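Long-range contacts in kappa-carrageenase (Zobellia galactanivorans, PDB 5OCR), which probably hydrolyses the beta-linkages of kappa-carrageenan, a red-algal galactan, through the glycoside hydrolase family 16 jelly-roll domain that this chain represents: residues D156-D161 with K189-W194; L162-V167 with I212-D217. All coordinates share one frame; numbering follows the deposited sequence.

Contact 1: residues D156-D161 with K189-W194; sequences DIYDMD and KWRAPW. Unlike the reference sequence in segment 189-194: Trp194 (reference Met). Residue 193 of segment 189-194 comes from a tag, linker or insertion.
Asp159, Met160 and Asp161 pair antiparallel with Arg191, Trp190 and Lys189; Met160 and Trp190 exchange both backbone bonds, Met160 N to Trp190 O measuring 2.8 Å, and Ala192 N prolongs the ladder to Tyr158 O. On the Asp159 and Arg191 face, the Arg191 chain runs extended from CG to NE and grips Asp156 end-on. Arg191 NH2 meets the syn lone pair of Asp156 OD1 at 2.9 Å, nearly straight at 167° and in the guanidinium plane, whereas NH1 reaches Asp156 OD2 from a tilted position and also makes a weak bond to Asp159 OD1 (2.8 Å). Tyr158 CB sits 3.6 Å above the centre of the guanidinium. Tyr158 N closes an Asx turn on Asp156 OD2 from the face opposite NH1. Lys189 NZ bridges to Asp161 OD1 at 2.9 Å and also to Asp148 and Asp155; Asp161 OD2 takes Gln146. On the other face, Met160 SD lies at the Trp190 edge, 3.7 Å from CE3, a Met-aromatic contact, and its CE touches Ala192 CB. With Asp155 and Asp159 close together as well, the two basic ends probably offset mutual repulsion among the clustered carboxylates.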
loop_
_atom_site.group_PDB
_atom_site.type_symbol
_atom_site.label_atom_id
_atom_site.label_comp_id
_atom_site.label_asym_id
_atom_site.label_seq_id
_atom_site.Cartn_x
_atom_site.Cartn_y
_atom_site.Cartn_z
ATOM N N ASP A 156 -17.470 -0.763 3.734
ATOM C CA ASP A 156 -17.638 -2.179 3.349
ATOM C C ASP A 156 -16.685 -2.426 2.177
ATOM O O ASP A 156 -15.769 -1.628 1.929
ATOM C CB ASP A 156 -19.094 -2.537 2.953
ATOM C CG ASP A 156 -19.636 -1.690 1.773
ATOM O OD1 ASP A 156 -20.881 -1.556 1.577
ATOM O OD2 ASP A 156 -18.838 -1.163 0.962
ATOM N N ILE A 157 -16.837 -3.591 1.558
ATOM C CA ILE A 157 -15.876 -4.056 0.560
ATOM C C ILE A 157 -15.776 -3.088 -0.688
ATOM O O ILE A 157 -14.770 -3.058 -1.365
ATOM C CB ILE A 157 -16.234 -5.473 0.127
ATOM C CG1 ILE A 157 -15.018 -6.077 -0.595
ATOM C CG2 ILE A 157 -17.375 -5.462 -0.875
ATOM C CD1 ILE A 157 -14.584 -7.481 -0.219
ATOM N N TYR A 158 -16.808 -2.301 -0.964
ATOM C CA TYR A 158 -16.785 -1.422 -2.149
ATOM C C TYR A 158 -15.991 -0.116 -1.918
ATOM O O TYR A 158 -15.687 0.621 -2.872
ATOM C CB TYR A 158 -18.224 -1.049 -2.469
ATOM C CG TYR A 158 -19.013 -2.264 -2.938
ATOM C CD1 TYR A 158 -18.912 -2.705 -4.280
ATOM C CD2 TYR A 158 -19.853 -2.953 -2.068
ATOM C CE1 TYR A 158 -19.661 -3.813 -4.711
ATOM C CE2 TYR A 158 -20.569 -4.099 -2.509
ATOM C CZ TYR A 158 -20.454 -4.490 -3.800
ATOM O OH TYR A 158 -21.216 -5.578 -4.255
ATOM N N ASP A 159 -15.751 0.189 -0.639
ATOM C CA ASP A 159 -15.051 1.440 -0.282
ATOM C C ASP A 159 -13.531 1.224 -0.336
ATOM O O ASP A 159 -13.030 0.209 0.164
ATOM C CB ASP A 159 -15.440 1.869 1.138
ATOM C CG ASP A 159 -16.974 2.179 1.230
ATOM O OD1 ASP A 159 -17.488 2.956 0.401
ATOM O OD2 ASP A 159 -17.677 1.656 2.136
ATOM N N MET A 160 -12.838 2.245 -0.849
ATOM C CA MET A 160 -11.363 2.234 -0.742
ATOM C C MET A 160 -10.802 3.529 -0.246
ATOM O O MET A 160 -11.461 4.561 -0.263
ATOM C CB MET A 160 -10.720 1.787 -2.071
ATOM C CG MET A 160 -10.929 2.837 -3.144
ATOM S SD MET A 160 -10.607 2.086 -4.793
ATOM C CE MET A 160 -11.823 0.809 -5.012
ATOM N N ASP A 161 -9.561 3.451 0.227
ATOM C CA ASP A 161 -8.904 4.627 0.795
ATOM C C ASP A 161 -7.661 4.925 -0.002
ATOM O O ASP A 161 -6.994 4.015 -0.499
ATOM C CB ASP A 161 -8.470 4.284 2.207
ATOM C CG ASP A 161 -9.683 3.914 3.084
ATOM O OD1 ASP A 161 -10.594 4.758 3.132
ATOM O OD2 ASP A 161 -9.763 2.776 3.633
ATOM N N LYS A 189 -11.435 9.031 0.200
ATOM C CA LYS A 189 -12.231 7.796 0.184
ATOM C C LYS A 189 -12.929 7.787 -1.183
ATOM O O LYS A 189 -13.290 8.873 -1.742
ATOM C CB LYS A 189 -13.263 7.861 1.324
ATOM C CG LYS A 189 -12.588 7.570 2.671
ATOM C CD LYS A 189 -13.609 7.438 3.803
ATOM C CE LYS A 189 -12.951 6.994 5.112
ATOM N NZ LYS A 189 -12.599 5.524 5.077
ATOM N N TRP A 190 -13.053 6.603 -1.779
ATOM C CA TRP A 190 -13.862 6.477 -3.000
ATOM C C TRP A 190 -14.598 5.192 -2.957
ATOM O O TRP A 190 -14.048 4.185 -2.541
ATOM C CB TRP A 190 -12.967 6.540 -4.242
ATOM C CG TRP A 190 -13.715 6.509 -5.545
ATOM C CD1 TRP A 190 -14.433 7.519 -6.173
ATOM C CD2 TRP A 190 -13.819 5.373 -6.436
ATOM N NE1 TRP A 190 -14.948 7.061 -7.388
ATOM C CE2 TRP A 190 -14.635 5.807 -7.594
ATOM C CE3 TRP A 190 -13.267 4.077 -6.432
ATOM C CZ2 TRP A 190 -14.915 4.951 -8.661
ATOM C CZ3 TRP A 190 -13.548 3.248 -7.525
ATOM C CH2 TRP A 190 -14.328 3.694 -8.612
ATOM N N ARG A 191 -15.893 5.203 -3.349
ATOM C CA ARG A 191 -16.702 4.014 -3.468
ATOM C C ARG A 191 -16.849 3.501 -4.891
ATOM O O ARG A 191 -17.312 4.260 -5.828
ATOM C CB ARG A 191 -18.095 4.240 -2.787
ATOM C CG ARG A 191 -18.832 2.919 -2.744
ATOM C CD ARG A 191 -20.245 3.237 -2.063
ATOM N NE ARG A 191 -20.974 1.966 -1.889
ATOM C CZ ARG A 191 -20.755 1.089 -0.889
ATOM N NH1 ARG A 191 -19.792 1.368 0.024
ATOM N NH2 ARG A 191 -21.436 -0.084 -0.811
ATOM N N ALA A 192 -16.451 2.224 -5.125
ATOM C CA ALA A 192 -16.425 1.663 -6.494
ATOM C C ALA A 192 -17.823 1.110 -6.818
ATOM O O ALA A 192 -18.565 0.730 -5.872
ATOM C CB ALA A 192 -15.381 0.517 -6.519
ATOM N N PRO A 193 -18.143 1.032 -8.113
ATOM C CA PRO A 193 -19.422 0.371 -8.478
ATOM C C PRO A 193 -19.237 -1.151 -8.626
ATOM O O PRO A 193 -20.194 -1.879 -9.004
ATOM C CB PRO A 193 -19.777 1.075 -9.803
ATOM C CG PRO A 193 -18.409 1.288 -10.449
ATOM C CD PRO A 193 -17.538 1.730 -9.270
ATOM N N TRP A 194 -18.050 -1.693 -8.335
ATOM C CA TRP A 194 -17.731 -3.141 -8.462
ATOM C C TRP A 194 -16.937 -3.544 -7.240
ATOM O O TRP A 194 -16.429 -2.683 -6.516
ATOM C CB TRP A 194 -16.862 -3.387 -9.746
ATOM C CG TRP A 194 -16.034 -2.183 -10.149
ATOM C CD1 TRP A 194 -16.221 -1.286 -11.208
ATOM C CD2 TRP A 194 -14.767 -1.760 -9.518
ATOM N NE1 TRP A 194 -15.222 -0.346 -11.250
ATOM C CE2 TRP A 194 -14.316 -0.580 -10.246
ATOM C CE3 TRP A 194 -14.005 -2.244 -8.476
ATOM C CZ2 TRP A 194 -13.114 0.077 -9.903
ATOM C CZ3 TRP A 194 -12.845 -1.551 -8.101
ATOM C CH2 TRP A 194 -12.400 -0.444 -8.818
#

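Contact 2: residues L162-V167 with I212-D217; sequences LNLHAV and IIWYVD
Trp214 CG stands anti to its carbonyl carbon (chi1 -71°) and Leu162 CG does likewise at -44°, and the two side chains slide past each other in opposite directions. Leu162 CB lies over the five-membered ring of Trp214, 3.9 Å from its centroid and 26° off the normal, a CH-pi contact. Leu162 O, which accepts from Asn188 ND2, is set over the rim of the same face, 3.4 Å from Trp214 CE2. Ile212 CG2 takes the opposite face, so the indole is sandwiched between a residue of the facing segment and one of its own strand. Leu164 approaches at the edge, with CD2 3.6 Å from Trp214 CZ2. The touching stretches, Leu162 to Leu164 and Ile212 to Val216, run nearly antiparallel, but strands 159-170 and 211-216 belong to the two facing sheets of the GH16 beta-jelly roll, and here their side chains interlock in the buried core between them. Tip to tip, Leu164 CD2 meets Ile212 CD1 at 3.7 Å. The polar edge of the indole is also engaged: Trp214 NE1 donates to Asp140 O on strand 134-144. An alanine in place of Trp214 would probably open a gap between Leu162 and Ile212 and leave Asp140 O without this donor. Farther along, Leu162 CD2 reaches Val216 CG2 more loosely, at 4.4 Å.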
loop_
_atom_site.group_PDB
_atom_site.type_symbol
_atom_site.label_atom_id
_atom_site.label_comp_id
_atom_site.label_asym_id
_atom_site.label_seq_id
_atom_site.Cartn_x
_atom_site.Cartn_y
_atom_site.Cartn_z
ATOM N N LEU A 162 -7.382 6.215 -0.145
ATOM C CA LEU A 162 -6.340 6.685 -1.019
ATOM C C LEU A 162 -5.621 7.797 -0.246
ATOM O O LEU A 162 -5.521 8.910 -0.722
ATOM C CB LEU A 162 -6.832 7.127 -2.418
ATOM C CG LEU A 162 -7.852 6.181 -3.094
ATOM C CD1 LEU A 162 -9.303 6.608 -2.784
ATOM C CD2 LEU A 162 -7.665 6.344 -4.592
ATOM N N ASN A 163 -4.980 7.484 0.890
ATOM C CA ASN A 163 -4.602 8.533 1.854
ATOM C C ASN A 163 -3.144 8.956 1.818
ATOM O O ASN A 163 -2.361 8.242 1.237
ATOM C CB ASN A 163 -4.794 7.956 3.267
ATOM C CG ASN A 163 -6.253 7.730 3.548
ATOM O OD1 ASN A 163 -7.098 8.433 3.007
ATOM N ND2 ASN A 163 -6.558 6.857 4.460
ATOM N N LEU A 164 -2.871 10.160 2.320
ATOM C CA LEU A 164 -1.485 10.595 2.507
ATOM C C LEU A 164 -1.101 10.555 3.980
ATOM O O LEU A 164 -1.926 10.846 4.843
ATOM C CB LEU A 164 -1.354 12.066 2.147
ATOM C CG LEU A 164 -1.635 12.327 0.655
ATOM C CD1 LEU A 164 -1.849 13.825 0.369
ATOM C CD2 LEU A 164 -0.651 11.681 -0.271
ATOM N N HIS A 165 0.177 10.278 4.256
ATOM C CA HIS A 165 0.642 10.216 5.668
ATOM C C HIS A 165 1.989 10.902 5.665
ATOM O O HIS A 165 2.741 10.808 4.708
ATOM C CB HIS A 165 0.884 8.792 6.153
ATOM C CG HIS A 165 -0.318 7.903 6.114
ATOM N ND1 HIS A 165 -1.022 7.568 7.252
ATOM C CD2 HIS A 165 -0.955 7.271 5.042
ATOM C CE1 HIS A 165 -2.048 6.761 6.906
ATOM N NE2 HIS A 165 -1.991 6.574 5.545
ATOM N N ALA A 166 2.270 11.638 6.738
ATOM C CA ALA A 166 3.641 12.152 6.909
ATOM C C ALA A 166 4.039 12.274 8.370
ATOM O O ALA A 166 3.238 12.277 9.240
ATOM C CB ALA A 166 3.762 13.547 6.276
ATOM N N VAL A 167 5.352 12.441 8.616
ATOM C CA VAL A 167 5.783 12.903 9.942
ATOM C C VAL A 167 6.537 14.186 9.642
ATOM O O VAL A 167 7.276 14.230 8.660
ATOM C CB VAL A 167 6.822 11.895 10.503
ATOM C CG1 VAL A 167 7.462 12.398 11.836
ATOM C CG2 VAL A 167 6.110 10.556 10.750
ATOM N N ILE A 212 -1.070 16.098 -5.989
ATOM C CA ILE A 212 -1.041 14.624 -6.103
ATOM C C ILE A 212 -2.483 14.277 -6.606
ATOM O O ILE A 212 -3.463 14.750 -6.067
ATOM C CB ILE A 212 -0.803 13.948 -4.748
ATOM C CG1 ILE A 212 0.607 14.336 -4.200
ATOM C CG2 ILE A 212 -0.868 12.402 -4.886
ATOM C CD1 ILE A 212 0.648 14.255 -2.660
ATOM N N ILE A 213 -2.551 13.449 -7.661
ATOM C CA ILE A 213 -3.866 13.165 -8.241
ATOM C C ILE A 213 -3.980 11.643 -8.339
ATOM O O ILE A 213 -3.094 10.987 -8.877
ATOM C CB ILE A 213 -3.942 13.788 -9.678
ATOM C CG1 ILE A 213 -3.538 15.306 -9.567
ATOM C CG2 ILE A 213 -5.394 13.641 -10.231
ATOM C CD1 ILE A 213 -2.911 15.817 -10.846
ATOM N N TRP A 214 -5.119 11.110 -7.944
ATOM C CA TRP A 214 -5.327 9.643 -7.978
ATOM C C TRP A 214 -6.360 9.240 -8.987
ATOM O O TRP A 214 -7.399 9.976 -9.197
ATOM C CB TRP A 214 -5.869 9.235 -6.641
ATOM C CG TRP A 214 -4.978 9.253 -5.420
ATOM C CD1 TRP A 214 -4.383 8.149 -4.811
ATOM C CD2 TRP A 214 -4.571 10.414 -4.616
ATOM N NE1 TRP A 214 -3.640 8.524 -3.706
ATOM C CE2 TRP A 214 -3.788 9.880 -3.494
ATOM C CE3 TRP A 214 -4.866 11.798 -4.659
ATOM C CZ2 TRP A 214 -3.240 10.716 -2.526
ATOM C CZ3 TRP A 214 -4.319 12.621 -3.706
ATOM C CH2 TRP A 214 -3.533 12.100 -2.634
ATOM N N TYR A 215 -6.130 8.091 -9.603
ATOM C CA TYR A 215 -7.027 7.594 -10.664
ATOM C C TYR A 215 -7.426 6.160 -10.422
ATOM O O TYR A 215 -6.661 5.346 -9.956
ATOM C CB TYR A 215 -6.265 7.620 -12.008
ATOM C CG TYR A 215 -5.771 9.004 -12.388
ATOM C CD1 TYR A 215 -4.507 9.451 -11.975
ATOM C CD2 TYR A 215 -6.592 9.839 -13.182
ATOM C CE1 TYR A 215 -4.041 10.754 -12.380
ATOM C CE2 TYR A 215 -6.157 11.149 -13.551
ATOM C CZ TYR A 215 -4.873 11.534 -13.164
ATOM O OH TYR A 215 -4.462 12.824 -13.522
ATOM N N VAL A 216 -8.670 5.812 -10.710
ATOM C CA VAL A 216 -9.091 4.386 -10.647
ATOM C C VAL A 216 -9.674 4.085 -12.012
ATOM O O VAL A 216 -10.634 4.785 -12.445
ATOM C CB VAL A 216 -10.074 4.086 -9.483
ATOM C CG1 VAL A 216 -10.603 2.631 -9.511
ATOM C CG2 VAL A 216 -9.407 4.457 -8.175
ATOM N N ASP A 217 -9.200 3.023 -12.682
ATOM C CA ASP A 217 -9.676 2.706 -14.014
ATOM C C ASP A 217 -9.766 3.930 -14.952
ATOM O O ASP A 217 -10.786 4.112 -15.688
ATOM C CB ASP A 217 -11.042 1.984 -13.916
ATOM C CG ASP A 217 -10.903 0.520 -13.486
ATOM O OD1 ASP A 217 -9.781 -0.028 -13.496
ATOM O OD2 ASP A 217 -11.978 -0.095 -13.264
#

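The centres of contacts 1 and 2 lie 14 Å apart, and strand 159-170 serves both: its start pairs with edge strand 189-191 within one sheet, while Leu162 and Leu164 pack across to the other. Val216 joins the two, since its CG1 lies 3.6 Å from Trp190 CZ3 and 3.6 Å from CZ2 of Trp194, a residue that differs from the reference sequence. Leu162 CD1 approaches Trp190 N at 3.9 Å. Both contacts also border strand 134-144, where Glu138, Asp140 and Glu143 have the spacing of the E-x-D-x-x-E signature of GH16 and so probably mark the active site: Asp161 bonds to the Glu143 backbone, Trp214 to that of Asp140.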